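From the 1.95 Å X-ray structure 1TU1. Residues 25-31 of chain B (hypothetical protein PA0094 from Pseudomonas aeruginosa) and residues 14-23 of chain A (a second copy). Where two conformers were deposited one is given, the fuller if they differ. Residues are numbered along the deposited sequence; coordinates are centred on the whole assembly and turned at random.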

ATOM      1  N   ASN B  25       0.735   2.228   2.222  1.00 18.59           N
ATOM      2  CA  ASN B  25       1.951   1.627   2.772  1.00 18.86           C
ATOM      3  C   ASN B  25       1.681   1.161   4.194  1.00 19.34           C
ATOM      4  O   ASN B  25       1.008   1.860   4.985  1.00 18.25           O
ATOM      5  CB  ASN B  25       3.128   2.583   2.689  1.00 18.03           C
ATOM      6  CG  ASN B  25       3.387   3.057   1.275  1.00 20.59           C
ATOM      7  OD1 ASN B  25       4.059   2.389   0.459  1.00 23.41           O
ATOM      8  ND2 ASN B  25       2.838   4.211   0.960  1.00 15.74           N
ATOM      9  N   ILE B  26       2.132  -0.055   4.499  1.00 19.14           N
ATOM     10  CA  ILE B  26       1.803  -0.695   5.759  1.00 19.83           C
ATOM     11  C   ILE B  26       3.080  -1.342   6.280  1.00 20.73           C
ATOM     12  O   ILE B  26       3.759  -2.098   5.547  1.00 19.75           O
ATOM     13  CB  ILE B  26       0.719  -1.778   5.574  1.00 19.61           C
ATOM     14  CG1 ILE B  26      -0.558  -1.189   4.973  1.00 22.38           C
ATOM     15  CG2 ILE B  26       0.407  -2.423   6.906  1.00 21.28           C
ATOM     16  CD1 ILE B  26      -1.589  -2.205   4.483  1.00 23.18           C
ATOM     17  N   PHE B  27       3.385  -1.057   7.539  1.00 20.59           N
ATOM     18  CA  PHE B  27       4.576  -1.579   8.201  1.00 20.89           C
ATOM     19  C   PHE B  27       4.157  -2.143   9.563  1.00 21.48           C
ATOM     20  O   PHE B  27       3.440  -1.498  10.323  1.00 22.43           O
ATOM     21  CB  PHE B  27       5.634  -0.493   8.371  1.00 20.60           C
ATOM     22  CG  PHE B  27       6.153   0.059   7.074  1.00 21.21           C
ATOM     23  CD1 PHE B  27       7.199  -0.562   6.417  1.00 20.99           C
ATOM     24  CD2 PHE B  27       5.600   1.206   6.511  1.00 20.26           C
ATOM     25  CE1 PHE B  27       7.671  -0.066   5.214  1.00 23.01           C
ATOM     26  CE2 PHE B  27       6.054   1.684   5.291  1.00 20.88           C
ATOM     27  CZ  PHE B  27       7.095   1.060   4.653  1.00 20.93           C
ATOM     28  N   LYS B  28       4.598  -3.355   9.865  1.00 22.81           N
ATOM     29  CA  LYS B  28       4.374  -3.976  11.168  1.00 23.65           C
ATOM     30  C   LYS B  28       5.598  -3.733  12.040  1.00 23.02           C
ATOM     31  O   LYS B  28       6.706  -4.084  11.655  1.00 21.23           O
ATOM     32  CB  LYS B  28       4.160  -5.484  10.992  1.00 25.50           C
ATOM     33  CG  LYS B  28       3.808  -6.239  12.289  1.00 30.65           C
ATOM     34  CD  LYS B  28       3.858  -7.780  12.086  1.00 37.55           C
ATOM     35  CE  LYS B  28       3.564  -8.560  13.373  1.00 41.21           C
ATOM     36  NZ  LYS B  28       4.077  -9.986  13.365  1.00 45.15           N
ATOM     37  N   LEU B  29       5.391  -3.115  13.195  1.00 23.83           N
ATOM     38  CA  LEU B  29       6.446  -2.876  14.187  1.00 24.92           C
ATOM     39  C   LEU B  29       6.444  -4.107  15.114  1.00 25.36           C
ATOM     40  O   LEU B  29       5.403  -4.492  15.627  1.00 25.15           O
ATOM     41  CB  LEU B  29       6.169  -1.608  15.017  1.00 25.30           C
ATOM     42  CG  LEU B  29       6.474  -0.265  14.370  1.00 27.01           C
ATOM     43  CD1 LEU B  29       5.503  -0.005  13.214  1.00 30.30           C
ATOM     44  CD2 LEU B  29       6.427   0.872  15.360  1.00 28.29           C
ATOM     45  N   PRO B  30       7.589  -4.748  15.279  1.00 26.73           N
ATOM     46  CA  PRO B  30       7.667  -5.944  16.120  1.00 27.60           C
ATOM     47  C   PRO B  30       7.399  -5.647  17.591  1.00 27.31           C
ATOM     48  O   PRO B  30       7.755  -4.582  18.078  1.00 28.09           O
ATOM     49  CB  PRO B  30       9.122  -6.414  15.964  1.00 27.73           C
ATOM     50  CG  PRO B  30       9.726  -5.609  14.920  1.00 29.30           C
ATOM     51  CD  PRO B  30       8.874  -4.409  14.663  1.00 26.77           C
ATOM     52  N   ALA B  31       6.752  -6.581  18.258  1.00 27.16           N
ATOM     53  CA  ALA B  31       6.744  -6.660  19.724  1.00 28.06           C
ATOM     54  C   ALA B  31       8.144  -6.482  20.355  1.00 27.95           C
ATOM     55  O   ALA B  31       9.181  -6.761  19.734  1.00 28.22           O
ATOM     56  CB  ALA B  31       6.128  -7.986  20.154  1.00 27.70           C
TER
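Chain A 14-23: EIPDAWQDQS

How does the chain A segment run along chain B? Residues 25-29 of chain B form an extended strand, and chain A lies beside it antiparallel, so that Ser A23 comes opposite Asn B25, Asp A21 opposite Phe B27 and Gln A20 opposite Lys B28. Before it reaches this edge, chain A leaves its strand at Pro A16 and turns sharply through a type I turn from Pro A16 to Trp A19, closed by a hydrogen bond from Trp A19 N to Pro A16 O at 3.0 Å. The short strand of Gln A20 and Asp A21 then pairs with chain B, and the two stretches together bury 700 Å².

What holds the two backbones in register? Lys B28 and Gln A20 form a hydrogen-bonded pair, with Lys B28 N to Gln A20 O at 2.8 Å and Gln A20 N to Lys B28 O at 2.9 Å, both nearly straight. Two residues further along, Gln A22 N reaches Ile B26 O at 2.7 Å. Beyond this the backbone of chain A is no longer the acceptor: Ile B26 N gives its hydrogen to Ser A23 OG at 3.1 Å, so a side chain carries on the ladder. That hydroxyl in turn donates to Asp A21 OD1 at 2.7 Å, and Ser A23 N also bonds to Asp A21 OD1, at 2.9 Å, which ties the end of the segment into a compact knot. Between the bonded positions the chains stay close enough for Phe B27 CA to approach Gln A20 O at 3.2 Å.

Where does the ring of Phe B27 fit? It leaves the strand on the same face of the sheet as Asp A21 and enters a hollow lined by Ile A15, Trp A19, Asp A21 and Ser A23. Ile A15, from the strand before the turn, covers one face of the ring: its CD1 stands 4.1 Å from the centroid of the Phe B27 ring, almost on the ring normal. Trp A19 closes in near the base of the side chain, where its CE3 lies 3.6 Å from Phe B27 CB. The turn thus lets residues from before and after it contact the same phenylalanine.

What does the indole of Trp A19 rest against? Leu B29 is the bump beneath it. The leucine's CB points sideways, yet the end of its side chain comes nearer, and CG sits over the face of the five-membered ring, 3.3 Å from Trp A19 NE1 and 3.6 Å from the ring centroid. Pro B30 extends this apolar surface, with CD 4.1 Å from Trp A19 CD1 and CG 4.0 Å from Ala A18 CB. On the face shared by Lys B28 and Gln A20 the two side chains run side by side: the extended lysine chain lies along the glutamine, Lys B28 CD being 3.8 Å from Gln A20 OE1.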

ATOM      1  N   GLU A  14      12.990   7.313   6.292  1.00 22.53           N
ATOM      2  CA  GLU A  14      13.784   6.180   6.757  1.00 23.70           C
ATOM      3  C   GLU A  14      12.907   5.251   7.544  1.00 23.76           C
ATOM      4  O   GLU A  14      12.243   5.682   8.483  1.00 23.81           O
ATOM      5  CB  GLU A  14      14.957   6.645   7.625  1.00 23.33           C
ATOM      6  CG  GLU A  14      15.938   7.472   6.822  1.00 26.14           C
ATOM      7  CD  GLU A  14      17.166   7.889   7.609  1.00 30.31           C
ATOM      8  OE1 GLU A  14      17.237   7.655   8.845  1.00 33.16           O
ATOM      9  OE2 GLU A  14      18.027   8.494   6.978  1.00 34.07           O
ATOM     10  N   ILE A  15      12.905   3.976   7.161  1.00 23.71           N
ATOM     11  CA  ILE A  15      12.145   2.942   7.836  1.00 24.72           C
ATOM     12  C   ILE A  15      13.080   1.955   8.596  1.00 26.13           C
ATOM     13  O   ILE A  15      13.976   1.396   7.985  1.00 25.78           O
ATOM     14  CB  ILE A  15      11.304   2.189   6.793  1.00 24.65           C
ATOM     15  CG1 ILE A  15      10.186   3.119   6.218  1.00 22.84           C
ATOM     16  CG2 ILE A  15      10.712   0.893   7.387  1.00 26.54           C
ATOM     17  CD1 ILE A  15       9.101   3.489   7.232  1.00 22.64           C
ATOM     18  N   PRO A  16      12.854   1.722   9.890  1.00 28.29           N
ATOM     19  CA  PRO A  16      13.642   0.728  10.634  1.00 30.33           C
ATOM     20  C   PRO A  16      13.608  -0.644   9.962  1.00 31.73           C
ATOM     21  O   PRO A  16      12.553  -1.094   9.553  1.00 32.56           O
ATOM     22  CB  PRO A  16      12.980   0.707  12.009  1.00 29.65           C
ATOM     23  CG  PRO A  16      12.370   2.017  12.147  1.00 29.90           C
ATOM     24  CD  PRO A  16      11.883   2.392  10.762  1.00 28.59           C
ATOM     25  N   ASP A  17      14.770  -1.283   9.817  1.00 33.75           N
ATOM     26  CA  ASP A  17      14.878  -2.599   9.160  1.00 34.45           C
ATOM     27  C   ASP A  17      14.059  -3.679   9.863  1.00 33.03           C
ATOM     28  O   ASP A  17      13.641  -4.635   9.247  1.00 32.67           O
ATOM     29  CB  ASP A  17      16.347  -3.060   9.081  1.00 36.37           C
ATOM     30  CG  ASP A  17      17.256  -2.019   8.459  1.00 39.73           C
ATOM     31  OD1 ASP A  17      16.824  -1.368   7.477  1.00 46.59           O
ATOM     32  OD2 ASP A  17      18.412  -1.780   8.881  1.00 46.83           O
ATOM     33  N   ALA A  18      13.819  -3.511  11.152  1.00 31.96           N
ATOM     34  CA  ALA A  18      13.016  -4.464  11.897  1.00 30.83           C
ATOM     35  C   ALA A  18      11.535  -4.424  11.515  1.00 29.54           C
ATOM     36  O   ALA A  18      10.816  -5.373  11.792  1.00 28.80           O
ATOM     37  CB  ALA A  18      13.171  -4.219  13.370  1.00 31.57           C
ATOM     38  N   TRP A  19      11.067  -3.323  10.914  1.00 27.20           N
ATOM     39  CA  TRP A  19       9.662  -3.230  10.478  1.00 26.51           C
ATOM     40  C   TRP A  19       9.381  -4.146   9.286  1.00 25.29           C
ATOM     41  O   TRP A  19      10.187  -4.233   8.366  1.00 25.94           O
ATOM     42  CB  TRP A  19       9.297  -1.792  10.084  1.00 25.68           C
ATOM     43  CG  TRP A  19       9.278  -0.813  11.232  1.00 26.34           C
ATOM     44  CD1 TRP A  19       9.735  -1.007  12.503  1.00 25.76           C
ATOM     45  CD2 TRP A  19       8.756   0.528  11.198  1.00 26.12           C
ATOM     46  NE1 TRP A  19       9.528   0.124  13.259  1.00 28.33           N
ATOM     47  CE2 TRP A  19       8.946   1.089  12.483  1.00 26.18           C
ATOM     48  CE3 TRP A  19       8.164   1.312  10.212  1.00 24.45           C
ATOM     49  CZ2 TRP A  19       8.547   2.387  12.812  1.00 23.51           C
ATOM     50  CZ3 TRP A  19       7.776   2.639  10.546  1.00 22.97           C
ATOM     51  CH2 TRP A  19       7.972   3.141  11.836  1.00 23.18           C
ATOM     52  N   GLN A  20       8.211  -4.771   9.282  1.00 24.54           N
ATOM     53  CA  GLN A  20       7.830  -5.684   8.221  1.00 25.11           C
ATOM     54  C   GLN A  20       6.898  -4.966   7.240  1.00 24.02           C
ATOM     55  O   GLN A  20       5.853  -4.482   7.615  1.00 22.38           O
ATOM     56  CB  GLN A  20       7.131  -6.905   8.819  0.52 25.64           C
ATOM     57  CG  GLN A  20       6.538  -7.860   7.815  0.52 27.14           C
ATOM     58  CD  GLN A  20       5.708  -8.940   8.468  0.52 30.64           C
ATOM     59  OE1 GLN A  20       6.093  -9.471   9.512  0.52 36.21           O
ATOM     60  NE2 GLN A  20       4.573  -9.269   7.867  0.52 29.91           N
ATOM     61  N   ASP A  21       7.305  -4.929   5.982  1.00 23.30           N
ATOM     62  CA  ASP A  21       6.582  -4.212   4.929  1.00 23.49           C
ATOM     63  C   ASP A  21       5.450  -5.030   4.341  1.00 23.48           C
ATOM     64  O   ASP A  21       5.676  -6.131   3.881  1.00 24.42           O
ATOM     65  CB  ASP A  21       7.582  -3.835   3.842  1.00 23.54           C
ATOM     66  CG  ASP A  21       6.951  -3.106   2.684  1.00 23.10           C
ATOM     67  OD1 ASP A  21       5.842  -2.547   2.818  1.00 23.36           O
ATOM     68  OD2 ASP A  21       7.536  -3.053   1.589  1.00 23.50           O
ATOM     69  N   GLN A  22       4.232  -4.475   4.359  1.00 22.68           N
ATOM     70  CA  GLN A  22       3.017  -5.119   3.849  1.00 22.67           C
ATOM     71  C   GLN A  22       2.299  -4.180   2.845  1.00 21.14           C
ATOM     72  O   GLN A  22       1.102  -4.298   2.609  1.00 20.13           O
ATOM     73  CB  GLN A  22       2.079  -5.492   5.014  1.00 23.45           C
ATOM     74  CG  GLN A  22       2.768  -6.363   6.088  1.00 27.20           C
ATOM     75  CD  GLN A  22       1.868  -6.837   7.235  1.00 32.41           C
ATOM     76  OE1 GLN A  22       2.307  -7.666   8.052  1.00 35.34           O
ATOM     77  NE2 GLN A  22       0.651  -6.304   7.327  1.00 32.60           N
ATOM     78  N   SER A  23       3.054  -3.259   2.280  1.00 19.89           N
ATOM     79  CA  SER A  23       2.510  -2.198   1.443  1.00 19.95           C
ATOM     80  C   SER A  23       1.772  -2.741   0.199  1.00 20.32           C
ATOM     81  O   SER A  23       2.192  -3.716  -0.397  1.00 19.49           O
ATOM     82  CB  SER A  23       3.636  -1.267   1.016  1.00 18.96           C
ATOM     83  OG  SER A  23       4.128  -0.587   2.149  1.00 18.77           O
TER